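Local coordinates for protein A197 (Sulfolobus turreted icosahedral virus, PDB 2C0N) that probably acts as a viral glycosyltransferase of the GT-A fold, transferring a sugar from a nucleotide-activated donor to an acceptor, at residues A[3-8]-A[58-63]; A[84-89]-A[160-165]; A[116-121]-A[148-153]. All blocks are in the same frame, centred on the assembly; numbering follows the deposited sequence.

Contact 1: residues A[3-8]-A[58-63]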
ATOM      1  N   THR A   3     -10.210  17.078   0.298  1.00 18.23           N
ATOM      2  CA  THR A   3      -8.859  16.951   0.814  1.00 17.85           C
ATOM      3  C   THR A   3      -8.075  15.953  -0.013  1.00 18.08           C
ATOM      4  O   THR A   3      -8.563  14.844  -0.296  1.00 18.94           O
ATOM      5  CB  THR A   3      -8.919  16.487   2.268  1.00 18.25           C
ATOM      6  OG1 THR A   3      -9.711  17.425   3.009  1.00 18.31           O
ATOM      7  CG2 THR A   3      -7.553  16.379   2.890  1.00 17.57           C
ATOM      8  N   LEU A   4      -6.863  16.357  -0.374  1.00 16.96           N
ATOM      9  CA  LEU A   4      -5.911  15.513  -1.036  1.00 16.12           C
ATOM     10  C   LEU A   4      -4.763  15.234  -0.068  1.00 16.32           C
ATOM     11  O   LEU A   4      -4.044  16.160   0.377  1.00 15.26           O
ATOM     12  CB  LEU A   4      -5.384  16.172  -2.301  1.00 15.35           C
ATOM     13  CG  LEU A   4      -4.534  15.305  -3.229  1.00 15.52           C
ATOM     14  CD1 LEU A   4      -5.245  14.011  -3.553  1.00 16.50           C
ATOM     15  CD2 LEU A   4      -4.249  16.059  -4.478  1.00 15.69           C
ATOM     16  N   PHE A   5      -4.614  13.952   0.264  1.00 15.85           N
ATOM     17  CA  PHE A   5      -3.554  13.505   1.161  1.00 15.38           C
ATOM     18  C   PHE A   5      -2.235  13.285   0.410  1.00 15.40           C
ATOM     19  O   PHE A   5      -2.199  12.606  -0.584  1.00 17.27           O
ATOM     20  CB  PHE A   5      -3.948  12.212   1.872  1.00 15.55           C
ATOM     21  CG  PHE A   5      -4.912  12.419   2.987  1.00 14.56           C
ATOM     22  CD1 PHE A   5      -6.238  12.727   2.712  1.00 16.97           C
ATOM     23  CD2 PHE A   5      -4.514  12.329   4.301  1.00 15.43           C
ATOM     24  CE1 PHE A   5      -7.134  12.940   3.739  1.00 16.08           C
ATOM     25  CE2 PHE A   5      -5.399  12.542   5.336  1.00 13.86           C
ATOM     26  CZ  PHE A   5      -6.728  12.839   5.036  1.00 14.27           C
ATOM     27  N   PHE A   6      -1.151  13.825   0.932  1.00 15.05           N
ATOM     28  CA  PHE A   6       0.165  13.580   0.367  1.00 15.57           C
ATOM     29  C   PHE A   6       0.950  12.850   1.427  1.00 15.70           C
ATOM     30  O   PHE A   6       1.095  13.336   2.553  1.00 15.28           O
ATOM     31  CB  PHE A   6       0.842  14.880  -0.027  1.00 15.91           C
ATOM     32  CG  PHE A   6       0.275  15.499  -1.287  1.00 15.82           C
ATOM     33  CD1 PHE A   6      -0.859  16.266  -1.233  1.00 16.72           C
ATOM     34  CD2 PHE A   6       0.855  15.251  -2.516  1.00 18.89           C
ATOM     35  CE1 PHE A   6      -1.410  16.808  -2.385  1.00 15.26           C
ATOM     36  CE2 PHE A   6       0.325  15.781  -3.669  1.00 16.25           C
ATOM     37  CZ  PHE A   6      -0.794  16.553  -3.612  1.00 15.30           C
ATOM     38  N   ILE A   7       1.434  11.669   1.058  1.00 16.34           N
ATOM     39  CA  ILE A   7       2.082  10.765   1.976  1.00 16.67           C
ATOM     40  C   ILE A   7       3.543  10.566   1.542  1.00 15.54           C
ATOM     41  O   ILE A   7       3.789   9.826   0.607  1.00 14.95           O
ATOM     42  CB  ILE A   7       1.318   9.421   2.019  1.00 17.77           C
ATOM     43  CG1 ILE A   7      -0.133   9.642   2.488  1.00 19.44           C
ATOM     44  CG2 ILE A   7       2.149   8.395   2.869  1.00 18.73           C
ATOM     45  CD1 ILE A   7      -1.139   8.502   2.129  1.00 20.32           C
ATOM     46  N   PRO A   8       4.514  11.225   2.216  1.00 16.84           N
ATOM     47  CA  PRO A   8       5.939  11.034   1.897  1.00 17.85           C
ATOM     48  C   PRO A   8       6.326   9.612   2.257  1.00 19.08           C
ATOM     49  O   PRO A   8       6.071   9.199   3.385  1.00 20.70           O
ATOM     50  CB  PRO A   8       6.647  12.032   2.825  1.00 18.48           C
ATOM     51  CG  PRO A   8       5.638  12.924   3.308  1.00 18.32           C
ATOM     52  CD  PRO A   8       4.323  12.251   3.244  1.00 18.64           C
ATOM     53  N   ALA A  58      -3.523  17.711   2.819  1.00 16.97           N
ATOM     54  CA  ALA A  58      -3.248  17.013   4.071  1.00 17.23           C
ATOM     55  C   ALA A  58      -1.934  16.277   3.914  1.00 17.26           C
ATOM     56  O   ALA A  58      -1.807  15.449   3.000  1.00 19.35           O
ATOM     57  CB  ALA A  58      -4.344  16.043   4.382  1.00 17.79           C
ATOM     58  N   PHE A  59      -0.939  16.595   4.758  1.00 16.84           N
ATOM     59  CA  PHE A  59       0.279  15.756   4.859  1.00 17.12           C
ATOM     60  C   PHE A  59       0.073  14.691   5.928  1.00 16.38           C
ATOM     61  O   PHE A  59      -0.364  15.012   7.055  1.00 17.61           O
ATOM     62  CB  PHE A  59       1.468  16.610   5.279  1.00 17.59           C
ATOM     63  CG  PHE A  59       2.085  17.375   4.162  1.00 15.91           C
ATOM     64  CD1 PHE A  59       2.549  16.729   3.042  1.00 16.07           C
ATOM     65  CD2 PHE A  59       2.260  18.739   4.266  1.00 18.38           C
ATOM     66  CE1 PHE A  59       3.181  17.423   2.018  1.00 15.40           C
ATOM     67  CE2 PHE A  59       2.875  19.434   3.216  1.00 18.32           C
ATOM     68  CZ  PHE A  59       3.320  18.773   2.119  1.00 16.44           C
ATOM     69  N   LEU A  60       0.382  13.454   5.563  1.00 17.29           N
ATOM     70  CA  LEU A  60       0.317  12.304   6.428  1.00 16.56           C
ATOM     71  C   LEU A  60       1.547  11.483   6.202  1.00 17.37           C
ATOM     72  O   LEU A  60       1.755  11.003   5.091  1.00 15.79           O
ATOM     73  CB  LEU A  60      -0.949  11.475   6.138  1.00 18.22           C
ATOM     74  CG  LEU A  60      -1.287  10.323   7.093  1.00 17.03           C
ATOM     75  CD1 LEU A  60      -1.550  10.828   8.465  1.00 18.22           C
ATOM     76  CD2 LEU A  60      -2.507   9.586   6.562  1.00 18.21           C
ATOM     77  N   ASP A  61       2.408  11.388   7.237  1.00 16.54           N
ATOM     78  CA  ASP A  61       3.627  10.590   7.145  1.00 16.18           C
ATOM     79  C   ASP A  61       3.192   9.149   6.987  1.00 15.85           C
ATOM     80  O   ASP A  61       2.138   8.743   7.489  1.00 15.00           O
ATOM     81  CB  ASP A  61       4.493  10.748   8.383  1.00 16.74           C
ATOM     82  CG  ASP A  61       5.310  12.028   8.380  1.00 20.43           C
ATOM     83  OD1 ASP A  61       5.420  12.718   7.336  1.00 21.91           O
ATOM     84  OD2 ASP A  61       5.852  12.319   9.449  1.00 25.13           O
ATOM     85  N   GLU A  62       3.978   8.383   6.244  1.00 15.74           N
ATOM     86  CA  GLU A  62       3.630   6.989   5.958  1.00 15.73           C
ATOM     87  C   GLU A  62       3.572   6.104   7.225  1.00 15.04           C
ATOM     88  O   GLU A  62       3.016   5.011   7.205  1.00 16.46           O
ATOM     89  CB  GLU A  62       4.595   6.430   4.931  1.00 16.42           C
ATOM     90  CG  GLU A  62       4.379   4.972   4.544  1.00 17.79           C
ATOM     91  CD  GLU A  62       5.073   3.980   5.465  1.00 22.36           C
ATOM     92  OE1 GLU A  62       6.061   4.382   6.132  1.00 19.36           O
ATOM     93  OE2 GLU A  62       4.631   2.802   5.549  1.00 19.27           O
ATOM     94  N   ASP A  63       4.177   6.556   8.321  1.00 14.42           N
ATOM     95  CA  ASP A  63       4.072   5.820   9.584  1.00 14.73           C
ATOM     96  C   ASP A  63       3.048   6.405  10.564  1.00 14.16           C
ATOM     97  O   ASP A  63       3.028   6.042  11.725  1.00 14.68           O
ATOM     98  CB  ASP A  63       5.451   5.662  10.258  1.00 15.27           C
ATOM     99  CG  ASP A  63       6.209   6.949  10.414  1.00 17.97           C
ATOM    100  OD1 ASP A  63       5.626   8.012  10.149  1.00 20.35           O
ATOM    101  OD2 ASP A  63       7.440   6.869  10.800  1.00 20.57           O
TER
HETATM  102  O   HOH W   1       6.596   9.661   5.808  1.00 28.22           O

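Contact 2: residues A[84-89]-A[160-165]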
ATOM      1  N   VAL A  84      -3.828  26.288   9.169  1.00 15.87           N
ATOM      2  CA  VAL A  84      -3.279  24.939   9.317  1.00 15.35           C
ATOM      3  C   VAL A  84      -3.943  24.329  10.534  1.00 15.79           C
ATOM      4  O   VAL A  84      -4.087  24.999  11.571  1.00 15.96           O
ATOM      5  CB  VAL A  84      -1.776  24.979   9.565  1.00 15.17           C
ATOM      6  CG1 VAL A  84      -1.220  23.590   9.916  1.00 15.13           C
ATOM      7  CG2 VAL A  84      -1.060  25.588   8.361  1.00 15.65           C
ATOM      8  N   VAL A  85      -4.376  23.090  10.385  1.00 16.54           N
ATOM      9  CA  VAL A  85      -4.972  22.335  11.480  1.00 17.51           C
ATOM     10  C   VAL A  85      -4.100  21.077  11.711  1.00 17.35           C
ATOM     11  O   VAL A  85      -3.841  20.324  10.773  1.00 17.49           O
ATOM     12  CB  VAL A  85      -6.413  21.971  11.162  1.00 17.33           C
ATOM     13  CG1 VAL A  85      -6.991  21.135  12.247  1.00 17.59           C
ATOM     14  CG2 VAL A  85      -7.250  23.248  10.983  1.00 18.26           C
ATOM     15  N   CYS A  86      -3.651  20.900  12.953  1.00 17.38           N
ATOM     16  CA  CYS A  86      -2.667  19.855  13.327  1.00 17.35           C
ATOM     17  C   CYS A  86      -3.346  18.743  14.105  1.00 17.38           C
ATOM     18  O   CYS A  86      -4.168  19.010  14.950  1.00 16.40           O
ATOM     19  CB  CYS A  86      -1.616  20.423  14.247  1.00 17.99           C
ATOM     20  SG  CYS A  86      -0.782  21.834  13.551  1.00 23.70           S
ATOM     21  N   GLY A  87      -2.971  17.505  13.786  1.00 15.99           N
ATOM     22  CA  GLY A  87      -3.364  16.350  14.565  1.00 16.77           C
ATOM     23  C   GLY A  87      -2.255  15.818  15.475  1.00 16.29           C
ATOM     24  O   GLY A  87      -1.042  16.138  15.347  1.00 17.92           O
ATOM     25  N   TYR A  88      -2.669  14.954  16.374  1.00 14.34           N
ATOM     26  CA  TYR A  88      -1.782  14.429  17.385  1.00 14.73           C
ATOM     27  C   TYR A  88      -1.363  13.025  17.186  1.00 14.77           C
ATOM     28  O   TYR A  88      -2.191  12.151  16.989  1.00 15.68           O
ATOM     29  CB  TYR A  88      -2.475  14.480  18.747  1.00 14.54           C
ATOM     30  CG  TYR A  88      -2.490  15.839  19.383  1.00 14.74           C
ATOM     31  CD1 TYR A  88      -1.432  16.262  20.218  1.00 13.94           C
ATOM     32  CD2 TYR A  88      -3.542  16.688  19.185  1.00 14.29           C
ATOM     33  CE1 TYR A  88      -1.430  17.491  20.806  1.00 15.71           C
ATOM     34  CE2 TYR A  88      -3.573  17.932  19.799  1.00 15.70           C
ATOM     35  CZ  TYR A  88      -2.509  18.337  20.597  1.00 17.23           C
ATOM     36  OH  TYR A  88      -2.540  19.550  21.222  1.00 17.21           O
ATOM     37  N   TYR A  89      -0.060  12.817  17.281  1.00 15.38           N
ATOM     38  CA  TYR A  89       0.542  11.514  17.510  1.00 15.64           C
ATOM     39  C   TYR A  89       1.794  11.710  18.382  1.00 16.44           C
ATOM     40  O   TYR A  89       2.356  12.810  18.467  1.00 16.45           O
ATOM     41  CB  TYR A  89       0.858  10.837  16.188  1.00 16.36           C
ATOM     42  CG  TYR A  89       1.793  11.618  15.301  1.00 15.36           C
ATOM     43  CD1 TYR A  89       1.301  12.523  14.375  1.00 17.23           C
ATOM     44  CD2 TYR A  89       3.167  11.425  15.369  1.00 17.34           C
ATOM     45  CE1 TYR A  89       2.153  13.255  13.572  1.00 18.13           C
ATOM     46  CE2 TYR A  89       4.037  12.166  14.543  1.00 15.70           C
ATOM     47  CZ  TYR A  89       3.496  13.064  13.650  1.00 18.52           C
ATOM     48  OH  TYR A  89       4.290  13.812  12.837  1.00 18.01           O
ATOM     49  N   PRO A 160       1.780  30.458   9.652  1.00 18.17           N
ATOM     50  CA  PRO A 160       0.359  30.195   9.479  1.00 17.87           C
ATOM     51  C   PRO A 160      -0.388  30.303  10.807  1.00 17.86           C
ATOM     52  O   PRO A 160       0.173  30.025  11.878  1.00 18.38           O
ATOM     53  CB  PRO A 160       0.337  28.744   8.960  1.00 16.88           C
ATOM     54  CG  PRO A 160       1.626  28.177   9.419  1.00 18.65           C
ATOM     55  CD  PRO A 160       2.600  29.266   9.344  1.00 18.01           C
ATOM     56  N   ARG A 161      -1.630  30.736  10.750  1.00 17.74           N
ATOM     57  CA  ARG A 161      -2.474  30.662  11.936  1.00 17.69           C
ATOM     58  C   ARG A 161      -2.846  29.189  12.090  1.00 17.31           C
ATOM     59  O   ARG A 161      -3.466  28.597  11.206  1.00 15.38           O
ATOM     60  CB  ARG A 161      -3.647  31.607  11.783  1.00 18.49           C
ATOM     61  CG  ARG A 161      -3.099  33.061  11.785  1.00 20.80           C
ATOM     62  CD  ARG A 161      -4.064  34.129  11.930  1.00 27.59           C
ATOM     63  NE  ARG A 161      -5.204  34.008  11.024  1.00 32.50           N
ATOM     64  CZ  ARG A 161      -5.845  35.031  10.464  1.00 30.06           C
ATOM     65  NH1 ARG A 161      -5.448  36.289  10.655  1.00 30.62           N
ATOM     66  NH2 ARG A 161      -6.882  34.779   9.683  1.00 30.41           N
ATOM     67  N   THR A 162      -2.380  28.603  13.195  1.00 17.96           N
ATOM     68  CA  THR A 162      -2.326  27.162  13.392  1.00 18.18           C
ATOM     69  C   THR A 162      -3.103  26.706  14.655  1.00 18.12           C
ATOM     70  O   THR A 162      -2.953  27.280  15.724  1.00 18.56           O
ATOM     71  CB  THR A 162      -0.872  26.648  13.452  1.00 19.13           C
ATOM     72  OG1 THR A 162      -0.149  27.124  12.308  1.00 18.75           O
ATOM     73  CG2 THR A 162      -0.825  25.099  13.460  1.00 19.66           C
ATOM     74  N   TYR A 163      -3.939  25.677  14.493  1.00 18.00           N
ATOM     75  CA  TYR A 163      -4.769  25.130  15.592  1.00 16.40           C
ATOM     76  C   TYR A 163      -4.557  23.630  15.677  1.00 16.47           C
ATOM     77  O   TYR A 163      -4.533  22.952  14.638  1.00 17.03           O
ATOM     78  CB  TYR A 163      -6.240  25.387  15.308  1.00 17.02           C
ATOM     79  CG  TYR A 163      -7.080  25.333  16.532  1.00 15.25           C
ATOM     80  CD1 TYR A 163      -7.706  24.161  16.918  1.00 16.61           C
ATOM     81  CD2 TYR A 163      -7.255  26.465  17.325  1.00 18.95           C
ATOM     82  CE1 TYR A 163      -8.465  24.098  18.059  1.00 15.89           C
ATOM     83  CE2 TYR A 163      -8.040  26.413  18.484  1.00 19.06           C
ATOM     84  CZ  TYR A 163      -8.638  25.211  18.830  1.00 18.21           C
ATOM     85  OH  TYR A 163      -9.404  25.102  19.960  1.00 18.04           O
ATOM     86  N   ALA A 164      -4.393  23.133  16.901  1.00 15.87           N
ATOM     87  CA  ALA A 164      -4.285  21.690  17.184  1.00 16.10           C
ATOM     88  C   ALA A 164      -5.637  21.205  17.730  1.00 15.88           C
ATOM     89  O   ALA A 164      -6.198  21.804  18.646  1.00 15.84           O
ATOM     90  CB  ALA A 164      -3.181  21.425  18.179  1.00 15.94           C
ATOM     91  N   LEU A 165      -6.193  20.179  17.086  1.00 16.69           N
ATOM     92  CA  LEU A 165      -7.461  19.568  17.511  1.00 17.12           C
ATOM     93  C   LEU A 165      -7.212  18.280  18.252  1.00 16.97           C
ATOM     94  O   LEU A 165      -6.646  17.350  17.699  1.00 16.67           O
ATOM     95  CB  LEU A 165      -8.359  19.242  16.314  1.00 16.07           C
ATOM     96  CG  LEU A 165      -8.931  20.403  15.490  1.00 17.73           C
ATOM     97  CD1 LEU A 165      -9.610  19.867  14.268  1.00 16.50           C
ATOM     98  CD2 LEU A 165      -9.900  21.245  16.285  1.00 18.78           C
TER

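Contact 3: residues A[116-121]-A[148-153]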
ATOM      1  N   CYS A 116       3.737  22.092  14.098  1.00 18.51           N
ATOM      2  CA  CYS A 116       3.763  20.651  14.289  1.00 19.78           C
ATOM      3  C   CYS A 116       4.801  20.040  13.335  1.00 19.31           C
ATOM      4  O   CYS A 116       5.501  20.784  12.656  1.00 19.45           O
ATOM      5  CB  CYS A 116       2.368  20.081  14.068  1.00 20.53           C
ATOM      6  SG  CYS A 116       1.681  20.355  12.474  1.00 25.44           S
ATOM      7  N   GLY A 117       4.937  18.713  13.296  1.00 18.85           N
ATOM      8  CA  GLY A 117       5.980  18.054  12.468  1.00 19.93           C
ATOM      9  C   GLY A 117       5.683  17.747  10.992  1.00 19.31           C
ATOM     10  O   GLY A 117       6.505  17.099  10.293  1.00 20.74           O
ATOM     11  N   LEU A 118       4.538  18.221  10.540  1.00 18.33           N
ATOM     12  CA  LEU A 118       3.982  18.005   9.193  1.00 16.44           C
ATOM     13  C   LEU A 118       3.624  16.551   8.877  1.00 15.49           C
ATOM     14  O   LEU A 118       3.527  16.184   7.712  1.00 15.95           O
ATOM     15  CB  LEU A 118       4.914  18.573   8.097  1.00 17.94           C
ATOM     16  CG  LEU A 118       5.135  20.079   8.210  1.00 16.60           C
ATOM     17  CD1 LEU A 118       6.221  20.554   7.221  1.00 18.89           C
ATOM     18  CD2 LEU A 118       3.858  20.767   7.944  1.00 17.16           C
ATOM     19  N   GLY A 119       3.414  15.734   9.901  1.00 12.92           N
ATOM     20  CA  GLY A 119       3.054  14.361   9.710  1.00 12.67           C
ATOM     21  C   GLY A 119       1.582  14.032   9.804  1.00 12.46           C
ATOM     22  O   GLY A 119       1.209  12.897   9.605  1.00 13.53           O
ATOM     23  N   PHE A 120       0.760  15.010  10.166  1.00 12.65           N
ATOM     24  CA  PHE A 120      -0.682  14.806  10.331  1.00 12.66           C
ATOM     25  C   PHE A 120      -1.301  16.171  10.357  1.00 14.68           C
ATOM     26  O   PHE A 120      -1.681  16.709  11.418  1.00 16.03           O
ATOM     27  CB  PHE A 120      -0.952  14.052  11.643  1.00 12.82           C
ATOM     28  CG  PHE A 120      -2.388  13.620  11.842  1.00 13.55           C
ATOM     29  CD1 PHE A 120      -3.298  13.600  10.810  1.00 15.39           C
ATOM     30  CD2 PHE A 120      -2.796  13.207  13.089  1.00 14.38           C
ATOM     31  CE1 PHE A 120      -4.611  13.188  11.032  1.00 17.59           C
ATOM     32  CE2 PHE A 120      -4.104  12.807  13.316  1.00 14.22           C
ATOM     33  CZ  PHE A 120      -4.997  12.776  12.263  1.00 15.75           C
ATOM     34  N   THR A 121      -1.384  16.780   9.185  1.00 15.17           N
ATOM     35  CA  THR A 121      -1.482  18.220   9.129  1.00 15.49           C
ATOM     36  C   THR A 121      -2.291  18.621   7.910  1.00 15.33           C
ATOM     37  O   THR A 121      -1.991  18.188   6.808  1.00 16.19           O
ATOM     38  CB  THR A 121      -0.088  18.833   9.005  1.00 16.38           C
ATOM     39  OG1 THR A 121       0.799  18.254   9.969  1.00 19.89           O
ATOM     40  CG2 THR A 121      -0.120  20.315   9.177  1.00 18.12           C
ATOM     41  N   ILE A 148      17.631  22.536  11.169  1.00 30.32           N
ATOM     42  CA  ILE A 148      16.579  21.599  11.540  1.00 29.92           C
ATOM     43  C   ILE A 148      15.649  21.402  10.343  1.00 28.56           C
ATOM     44  O   ILE A 148      15.929  21.863   9.234  1.00 27.07           O
ATOM     45  CB  ILE A 148      15.791  22.064  12.820  1.00 30.55           C
ATOM     46  CG1 ILE A 148      16.761  22.495  13.922  1.00 31.54           C
ATOM     47  CG2 ILE A 148      14.828  20.958  13.358  1.00 31.10           C
ATOM     48  CD1 ILE A 148      16.069  23.026  15.180  1.00 33.43           C
ATOM     49  N   GLY A 149      14.563  20.689  10.583  1.00 28.02           N
ATOM     50  CA  GLY A 149      13.654  20.278   9.554  1.00 27.45           C
ATOM     51  C   GLY A 149      12.835  21.351   8.881  1.00 27.15           C
ATOM     52  O   GLY A 149      12.765  22.523   9.302  1.00 25.77           O
ATOM     53  N   GLU A 150      12.197  20.891   7.814  1.00 26.45           N
ATOM     54  CA  GLU A 150      11.328  21.698   6.989  1.00 25.98           C
ATOM     55  C   GLU A 150      10.042  22.045   7.721  1.00 25.75           C
ATOM     56  O   GLU A 150       9.340  22.962   7.309  1.00 24.57           O
ATOM     57  CB  GLU A 150      11.029  20.965   5.675  1.00 25.90           C
ATOM     58  CG  GLU A 150      10.051  19.794   5.766  1.00 25.92           C
ATOM     59  CD  GLU A 150      10.643  18.499   6.319  1.00 27.06           C
ATOM     60  OE1 GLU A 150      11.867  18.411   6.645  1.00 23.10           O
ATOM     61  OE2 GLU A 150       9.842  17.554   6.409  1.00 28.25           O
ATOM     62  N   ASP A 151       9.746  21.281   8.779  1.00 25.35           N
ATOM     63  CA  ASP A 151       8.603  21.525   9.654  1.00 25.98           C
ATOM     64  C   ASP A 151       8.729  22.819  10.469  1.00 25.35           C
ATOM     65  O   ASP A 151       7.874  23.686  10.373  1.00 25.02           O
ATOM     66  CB  ASP A 151       8.343  20.330  10.568  1.00 26.22           C
ATOM     67  CG  ASP A 151       9.554  19.909  11.393  1.00 27.74           C
ATOM     68  OD1 ASP A 151      10.714  20.211  11.039  1.00 26.78           O
ATOM     69  OD2 ASP A 151       9.316  19.214  12.404  1.00 29.91           O
ATOM     70  N   VAL A 152       9.816  22.959  11.241  1.00 25.61           N
ATOM     71  CA  VAL A 152      10.061  24.202  11.998  1.00 24.72           C
ATOM     72  C   VAL A 152      10.312  25.358  11.038  1.00 24.16           C
ATOM     73  O   VAL A 152       9.833  26.472  11.268  1.00 23.98           O
ATOM     74  CB  VAL A 152      11.212  24.061  13.019  1.00 25.44           C
ATOM     75  CG1 VAL A 152      11.528  25.401  13.692  1.00 25.12           C
ATOM     76  CG2 VAL A 152      10.814  23.038  14.062  1.00 26.00           C
ATOM     77  N   TYR A 153      11.020  25.094   9.945  1.00 22.54           N
ATOM     78  CA  TYR A 153      11.207  26.124   8.923  1.00 22.39           C
ATOM     79  C   TYR A 153       9.863  26.642   8.415  1.00 21.88           C
ATOM     80  O   TYR A 153       9.638  27.851   8.383  1.00 22.16           O
ATOM     81  CB  TYR A 153      12.024  25.592   7.747  1.00 22.48           C
ATOM     82  CG  TYR A 153      12.097  26.546   6.574  1.00 23.11           C
ATOM     83  CD1 TYR A 153      11.093  26.545   5.601  1.00 23.76           C
ATOM     84  CD2 TYR A 153      13.145  27.469   6.442  1.00 24.75           C
ATOM     85  CE1 TYR A 153      11.129  27.400   4.530  1.00 22.71           C
ATOM     86  CE2 TYR A 153      13.190  28.356   5.348  1.00 24.28           C
ATOM     87  CZ  TYR A 153      12.168  28.299   4.399  1.00 25.06           C
ATOM     88  OH  TYR A 153      12.144  29.132   3.314  1.00 25.02           O
TER

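Contact 1: residues A[3-8]-A[58-63]
T3 opens the parallel pairing of strand 3-8 with strand 56-60 by setting CG2, anti to its backbone N, against A58 CB at 3.6 Å. From L4 onward the backbones zip together: L4 O accepts A58 N, a straight bond although the donor lies above the carbonyl plane. F5 turns its ring so that one face lies over the methyl of A58, whose CB sits 3.7 Å from the ring centroid and only 12° off the normal, a clear CH-pi contact. F6 N donates to A58 O at 2.7 Å, nearly along the C=O axis, and F6 O in turn takes L60 N at 3.1 Å. On the opposite side of the sheet from F5 and A58, F6 CB packs against the F59 ring, 4.0 Å from F59 CD1. I7 lies alongside L60, pointing the same way, and its CG2 reaches 3.7 Å to E62 CA. P8 can donate no backbone N-H; its O is instead joined to E62 N through one water. Helix 15-23 covers I7 and L60. The strand then gives way to D61-E62-D63, a sequence that probably corresponds to the DXD motif of GT-A enzymes. E62 is salt-bridged to R14, D61 to R41 and D63 to K92, so the buried hydrophobic pairing ends in acidic groups already held by basic partners, consistent with the rim of a donor site.

Contact 2: residues A[84-89]-A[160-165]
With CG1 anti to the backbone N (chi1 172°), V84 sends its other branch, CG2, against the P160 ring, 3.5 Å from CB. C86 places SG anti to its carbonyl carbon (chi1 -56°), so the sulfur leans back along the strand onto T162 CG2 at a close 3.3 Å. T162 holds that methyl anti to its own N; its OG1, on the other branch, donates 3.0 Å to P160 O from well above the carbonyl plane. V85 directs CG1 the other way through the sheet, where it crosses L165 obliquely and meets CD1 at 3.5 Å. Y88 swings its ring back across the pair: the CD2 edge approaches L165 O, and OH comes 3.6 Å from A164 CB. That hydroxyl is also tied to F109 O.

Four backbone bonds join this parallel pair of the mixed GT-A sheet: V84 N to R161 O, Y163 N to V84 O, C86 N to Y163 O and L165 N to C86 O. The shortest, C86 N to Y163 O at 2.8 Å, lies in the carbonyl plane, while C86 O receives L165 N almost along its C=O axis. In that sheet 84-88 lies between parallel 162-173 and antiparallel 120-124; F155 of helix 150-158 packs on V84, P160 and T162. Helix 71-80 covers V85 and L165 on the other face. Polar backbone atoms are thus paired within a sheet packed on both faces, largely by apolar side chains, and the one hydroxyl among the small side chains, T162 OG1, is spent on the turn leading into the strand.

Contact 3: residues A[116-121]-A[148-153]
The chain at 116-121 bends through a tight turn, with L118 in the left-handed region (phi 65°, psi 22°), and presents G117 to the first turn of helix 150-158, where the CA atoms of G117 and D151 are 5.2 Å apart. A classic beta bulge follows, F120 and T121 both facing F59 as the loop becomes strand 120-124 of the GT-A sheet. Opposite the turn, G149 occupies the N-cap position and its O accepts Y153 N. The G149-E150-D151 sequence recalls the ED motif found near the acceptor site of many GT-A enzymes, an assignment that remains inferred here.

No hydrogen bond spans the two segments; they meet by packing. L118, with CG anti to its carbonyl carbon, extends CD1 across D151 to 3.5 Å from D151 CA, and the same methyl lies 4.2 Å from E150 CG. F136 and R41 also touch this leucine. E150 bends at chi2, and its OE2 forms a salt bridge with R41 NE, so the acid is held by helix 37-50 rather than by the turn. D151 has CG in the crowded position between backbone N and carbonyl carbon (chi1 55°), which brings the carboxylate back over the start of its own helix. CB of D151 is 3.6 Å from C116 O. The two carboxylate oxygens divide their roles: OD1 takes a weak bond from V152 N at 2.9 Å, while OD2 stands 3.5 Å from G117 CA.

All three contacts share one sheet, and strand 120-124 joins them. Contact 3 meets contact 1 through F59 N to T121 O (2.8 Å) and D61 N to G119 O (3.1 Å), both probable hydrogen bonds, and contact 2 through G87 N to F120 O (2.8 Å). C86 SG and C116 SG pack 3.1 Å apart. Y89 OH of contact 2 packs near both others, 4.0 Å from D61 OD2 and 3.4 Å from G119 CA. R41 pairs with D61 and E150, linking the first acid of the DXD-like sequence to the helix start, consistent with a shared active-site rim. The nickel ion, held by H198 and H200 of an evident C-terminal histidine tag, belongs to no contact.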